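Local coordinates for pyridoxine 4-oxidase (Mesorhizobium loti, PDB 4HA6) that catalyses the FAD-dependent oxidation of pyridoxine at its 4-hydroxymethyl group, as a flavoprotein of the GMC oxidoreductase family, at the FAD/PXM site. Residues are numbered along the deposited sequence; one frame, centred on the assembly and turned at random.

The FAD/PXM site. Residues 8, 10-11, 32-33, 48, 58, 77-78, 83-84, 88-89, 91, 218, 250-251, 444-446, 488-490, 493. With FAD (flavin-adenine dinucleotide), chain B; PXM (4-(aminomethyl)-5-(hydroxymethyl)-2-methylpyridin-3-ol), chain C.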
# COMPACT_ATOMS: atom_id res chain seq x y z
N GLY A 8 -1.67 -1.09 16.47
CA GLY A 8 -2.27 -1.13 15.14
C GLY A 8 -2.45 -2.54 14.63
O GLY A 8 -1.46 -3.24 14.36
N GLY A 10 -3.53 -3.82 11.70
CA GLY A 10 -3.77 -3.77 10.27
C GLY A 10 -3.07 -4.92 9.56
O GLY A 10 -3.08 -6.05 10.05
N SER A 11 -2.47 -4.67 8.41
CA SER A 11 -1.82 -5.76 7.69
C SER A 11 -0.63 -6.31 8.45
O SER A 11 -0.61 -7.49 8.81
CB SER A 11 -1.40 -5.31 6.30
OG SER A 11 -2.55 -4.90 5.58
N GLU A 32 -5.84 -2.10 18.71
CA GLU A 32 -6.42 -1.62 17.46
C GLU A 32 -7.44 -0.51 17.69
O GLU A 32 -8.33 -0.63 18.52
CB GLU A 32 -7.09 -2.78 16.69
CG GLU A 32 -8.01 -2.34 15.54
CD GLU A 32 -7.30 -1.48 14.51
OE1 GLU A 32 -6.07 -1.69 14.29
OE2 GLU A 32 -7.96 -0.59 13.90
N ALA A 33 -7.30 0.58 16.94
CA ALA A 33 -8.21 1.71 17.06
C ALA A 33 -9.64 1.36 16.63
O ALA A 33 -10.62 1.88 17.18
CB ALA A 33 -7.67 2.89 16.25
N TRP A 48 -15.39 -3.49 -3.02
CA TRP A 48 -14.31 -2.70 -2.41
C TRP A 48 -14.42 -1.16 -2.51
O TRP A 48 -14.14 -0.47 -1.53
CB TRP A 48 -12.91 -3.22 -2.80
CG TRP A 48 -12.42 -2.88 -4.20
CD1 TRP A 48 -12.63 -3.60 -5.35
CD2 TRP A 48 -11.63 -1.74 -4.58
NE1 TRP A 48 -12.02 -2.98 -6.42
CE2 TRP A 48 -11.40 -1.83 -5.97
CE3 TRP A 48 -11.09 -0.65 -3.88
CZ2 TRP A 48 -10.66 -0.87 -6.68
CZ3 TRP A 48 -10.36 0.31 -4.58
CH2 TRP A 48 -10.16 0.18 -5.96
N TRP A 58 -10.70 5.85 7.72
CA TRP A 58 -10.18 7.09 8.29
C TRP A 58 -10.50 8.32 7.43
O TRP A 58 -10.81 9.39 7.95
CB TRP A 58 -8.66 7.00 8.51
CG TRP A 58 -8.22 6.04 9.59
CD1 TRP A 58 -7.97 4.70 9.45
CD2 TRP A 58 -7.95 6.36 10.97
NE1 TRP A 58 -7.57 4.17 10.66
CE2 TRP A 58 -7.56 5.16 11.61
CE3 TRP A 58 -8.01 7.53 11.73
CZ2 TRP A 58 -7.23 5.10 12.97
CZ3 TRP A 58 -7.68 7.48 13.08
CH2 TRP A 58 -7.30 6.27 13.69
N ARG A 77 -8.34 4.91 4.48
CA ARG A 77 -7.48 4.04 5.28
C ARG A 77 -8.32 3.15 6.21
O ARG A 77 -9.30 3.61 6.80
CB ARG A 77 -6.49 4.86 6.10
CG ARG A 77 -5.31 5.44 5.31
CD ARG A 77 -4.31 4.34 4.90
NE ARG A 77 -4.34 4.05 3.47
CZ ARG A 77 -3.58 3.13 2.88
NH1 ARG A 77 -2.73 2.40 3.60
NH2 ARG A 77 -3.64 2.93 1.57
N GLY A 78 -7.94 1.88 6.33
CA GLY A 78 -8.64 0.97 7.22
C GLY A 78 -8.56 1.34 8.70
O GLY A 78 -7.47 1.60 9.22
N GLY A 83 -7.18 -3.59 9.19
CA GLY A 83 -6.69 -2.34 8.65
C GLY A 83 -7.07 -2.05 7.20
O GLY A 83 -8.24 -2.19 6.83
N SER A 84 -6.08 -1.65 6.40
CA SER A 84 -6.31 -1.25 5.00
C SER A 84 -6.54 -2.48 4.15
O SER A 84 -7.02 -2.38 3.01
CB SER A 84 -5.13 -0.44 4.43
OG SER A 84 -4.97 0.81 5.08
N HIS A 88 -8.77 -3.00 0.68
CA HIS A 88 -8.01 -3.51 -0.49
C HIS A 88 -8.70 -3.55 -1.85
O HIS A 88 -9.91 -3.75 -1.94
CB HIS A 88 -7.71 -4.98 -0.22
CG HIS A 88 -6.29 -5.28 0.09
ND1 HIS A 88 -5.89 -6.52 0.53
CD2 HIS A 88 -5.18 -4.52 0.02
CE1 HIS A 88 -4.59 -6.51 0.72
NE2 HIS A 88 -4.13 -5.31 0.42
N ALA A 89 -7.89 -3.44 -2.91
CA ALA A 89 -8.31 -3.96 -4.21
C ALA A 89 -7.84 -5.41 -4.33
O ALA A 89 -8.00 -6.05 -5.37
CB ALA A 89 -7.76 -3.11 -5.34
N GLY A 91 -5.06 -6.83 -4.83
CA GLY A 91 -3.99 -7.19 -5.75
C GLY A 91 -2.79 -7.63 -4.95
O GLY A 91 -2.48 -7.02 -3.90
N VAL A 218 -3.91 4.34 20.73
CA VAL A 218 -2.70 4.73 21.45
C VAL A 218 -2.41 6.20 21.13
O VAL A 218 -2.23 6.56 19.95
CB VAL A 218 -1.49 3.87 21.07
CG1 VAL A 218 -0.24 4.34 21.80
CG2 VAL A 218 -1.76 2.40 21.41
N CYS A 250 2.71 -0.49 14.35
CA CYS A 250 2.17 -0.96 13.08
C CYS A 250 0.95 -0.11 12.71
O CYS A 250 -0.02 -0.61 12.14
CB CYS A 250 1.75 -2.42 13.20
SG CYS A 250 3.13 -3.54 13.61
N ALA A 251 1.00 1.17 13.04
CA ALA A 251 -0.11 2.07 12.79
C ALA A 251 -0.17 2.59 11.33
O ALA A 251 -1.08 3.34 10.97
CB ALA A 251 -0.05 3.23 13.77
N HIS A 444 -3.23 5.83 -5.78
CA HIS A 444 -3.29 4.39 -6.01
C HIS A 444 -3.38 3.66 -4.68
O HIS A 444 -3.44 2.43 -4.66
CB HIS A 444 -2.05 3.96 -6.79
CG HIS A 444 -2.14 2.61 -7.46
ND1 HIS A 444 -3.03 1.64 -7.07
CD2 HIS A 444 -1.43 2.09 -8.49
CE1 HIS A 444 -2.86 0.56 -7.83
NE2 HIS A 444 -1.90 0.82 -8.70
N HIS A 445 -3.37 4.41 -3.57
CA HIS A 445 -3.50 3.96 -2.23
C HIS A 445 -2.31 3.31 -1.62
O HIS A 445 -2.48 2.40 -0.87
CB HIS A 445 -4.70 3.04 -2.06
CG HIS A 445 -5.97 3.66 -2.41
ND1 HIS A 445 -6.54 3.48 -3.55
CD2 HIS A 445 -6.70 4.60 -1.77
CE1 HIS A 445 -7.60 4.20 -3.61
NE2 HIS A 445 -7.68 4.88 -2.54
N HIS A 446 -1.11 3.75 -1.93
CA HIS A 446 0.12 3.13 -1.44
C HIS A 446 1.02 4.08 -0.65
O HIS A 446 2.22 4.16 -0.97
CB HIS A 446 0.91 2.56 -2.63
CG HIS A 446 0.11 1.65 -3.51
ND1 HIS A 446 0.34 1.54 -4.86
CD2 HIS A 446 -0.92 0.82 -3.23
CE1 HIS A 446 -0.53 0.68 -5.38
NE2 HIS A 446 -1.29 0.22 -4.41
N PRO A 488 1.51 -2.30 -6.36
CA PRO A 488 0.88 -2.30 -5.03
C PRO A 488 1.80 -2.87 -3.94
O PRO A 488 2.53 -3.85 -4.17
CB PRO A 488 -0.37 -3.17 -5.26
CG PRO A 488 -0.71 -2.95 -6.71
CD PRO A 488 0.64 -2.89 -7.39
N ILE A 489 1.73 -2.27 -2.75
CA ILE A 489 2.73 -2.49 -1.71
C ILE A 489 2.36 -3.46 -0.58
O ILE A 489 3.16 -3.66 0.35
CB ILE A 489 3.09 -1.16 -1.02
CG1 ILE A 489 1.86 -0.58 -0.30
CG2 ILE A 489 3.67 -0.16 -2.03
CD1 ILE A 489 2.17 0.71 0.46
N HIS A 490 1.17 -4.04 -0.61
CA HIS A 490 0.74 -4.88 0.51
C HIS A 490 1.69 -6.08 0.69
O HIS A 490 2.05 -6.43 1.82
CB HIS A 490 -0.72 -5.33 0.32
CG HIS A 490 -1.31 -6.04 1.50
ND1 HIS A 490 -1.86 -7.29 1.40
CD2 HIS A 490 -1.46 -5.65 2.79
CE1 HIS A 490 -2.33 -7.66 2.59
NE2 HIS A 490 -2.10 -6.68 3.45
N VAL A 493 4.66 -4.84 2.58
CA VAL A 493 4.39 -4.57 3.99
C VAL A 493 4.39 -5.90 4.75
O VAL A 493 4.88 -5.99 5.89
CB VAL A 493 3.01 -3.91 4.19
CG1 VAL A 493 2.74 -3.69 5.67
CG2 VAL A 493 2.93 -2.59 3.43
PA FAD B . -2.67 -0.60 7.80
O1A FAD B . -3.01 -1.96 7.20
O2A FAD B . -3.37 0.62 7.28
O5B FAD B . -2.91 -0.73 9.40
C5B FAD B . -2.93 0.37 10.30
C4B FAD B . -3.81 -0.08 11.46
O4B FAD B . -3.46 0.57 12.68
C3B FAD B . -5.27 0.25 11.19
O3B FAD B . -6.03 -0.93 11.53
C2B FAD B . -5.59 1.41 12.13
O2B FAD B . -6.97 1.40 12.54
C1B FAD B . -4.63 1.17 13.29
N9A FAD B . -4.18 2.40 14.01
C8A FAD B . -3.79 3.57 13.45
N7A FAD B . -3.42 4.45 14.42
C5A FAD B . -3.57 3.85 15.62
C6A FAD B . -3.35 4.22 17.05
N6A FAD B . -2.89 5.47 17.39
N1A FAD B . -3.64 3.29 17.99
C2A FAD B . -4.09 2.06 17.67
N3A FAD B . -4.30 1.66 16.39
C4A FAD B . -4.06 2.49 15.34
N1 FAD B . -2.15 -2.89 -1.63
C2 FAD B . -1.91 -3.90 -2.48
O2 FAD B . -0.78 -4.45 -2.45
N3 FAD B . -2.82 -4.33 -3.37
C4 FAD B . -4.04 -3.78 -3.47
O4 FAD B . -4.88 -4.18 -4.32
C4X FAD B . -4.38 -2.66 -2.57
N5 FAD B . -5.58 -2.04 -2.60
C5X FAD B . -5.87 -1.03 -1.75
C6 FAD B . -7.11 -0.40 -1.79
C7 FAD B . -7.41 0.63 -0.91
C7M FAD B . -8.77 1.30 -0.97
C8 FAD B . -6.40 1.08 0.08
C8M FAD B . -6.73 2.20 1.03
C9 FAD B . -5.15 0.46 0.14
C9A FAD B . -4.86 -0.57 -0.76
N10 FAD B . -3.60 -1.20 -0.72
C10 FAD B . -3.33 -2.24 -1.61
C1' FAD B . -2.58 -0.76 0.25
C2' FAD B . -2.41 -1.72 1.41
O2' FAD B . -3.69 -2.12 1.92
C3' FAD B . -1.61 -0.98 2.48
O3' FAD B . -0.42 -0.45 1.88
C4' FAD B . -1.24 -1.90 3.64
O4' FAD B . -2.46 -2.45 4.17
C5' FAD B . -0.46 -1.15 4.72
O5' FAD B . -0.53 -1.91 5.93
P FAD B . 0.07 -1.31 7.28
O1P FAD B . 0.24 -2.41 8.32
O2P FAD B . 1.25 -0.41 6.95
O3P FAD B . -1.09 -0.31 7.74
N1 PXM C . -7.01 0.40 -8.71
C2 PXM C . -6.77 1.10 -7.60
C2A PXM C . -7.27 2.50 -7.43
C3 PXM C . -6.05 0.46 -6.61
O3 PXM C . -5.78 1.14 -5.44
C4 PXM C . -5.57 -0.86 -6.76
C5 PXM C . -5.86 -1.54 -7.98
C5A PXM C . -5.46 -2.96 -8.33
O5 PXM C . -4.35 -3.50 -7.70
C6 PXM C . -6.60 -0.85 -8.94
C4A PXM C . -4.80 -1.44 -5.62
N4 PXM C . -3.75 -0.59 -5.12
O HOH W 1 1.09 -6.23 -3.31
O HOH W 2 -0.67 -2.97 10.73
O HOH W 3 -1.91 2.92 6.70
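At the adenosine end of the FAD, Glu32 grips the ribose diol: CG lies anti to the backbone N (chi1 166°), OE2 takes the 2'-hydroxyl O2B at 2.6 Å through its syn lone pair, and OE1 is met by O3B from above the carboxylate plane. An alanine here would remove both acceptors and would probably loosen the ribose. Val218 N bonds adenine N1A at 2.9 Å. Alpha-phosphate oxygen O1A accepts from the amides of Ser11 and Ser84, and Ser84 OG reaches FAD O2A at 2.7 Å. His490 NE2 donates to Ser11 OG, which lies close to the imidazole plane, positioning that hydroxyl against ribityl O4'. The isoalloxazine edge is read largely by main-chain groups: Ala89 N points almost straight (171°) at FAD N5, 2.7 Å away, Gly91 N donates to O4 and its O accepts from N3, and His490 N, starting helix 490-506, lies 2.7 Å from FAD O2.

In the poorly ordered pyridoxamine, an amine counterpart of the substrate, N4 lies 2.7 Å from His446 NE2, a likely hydrogen bond; this histidine could plausibly serve as catalytic base on an alcohol. Phenolic O3 sits 2.8 Å from His444 O and, at the His445 ring edge, 3.1 Å from ND1. The His444 ring stands edge-to-face to the pyridine (79°).

His445 CB caps the benzenoid ring, while His88 turns an edge to the flavin. Methyls of Ala33 and Ala251 lie over the purine's six- and five-membered rings, small enough for close approach.

Gly8 and Gly10, without side chains, bring backbone close to the cofactor in the Rossmann glycine loop (GxGxxG) between strand 4-7 and helix 11-20, whose N-terminus faces the diphosphate.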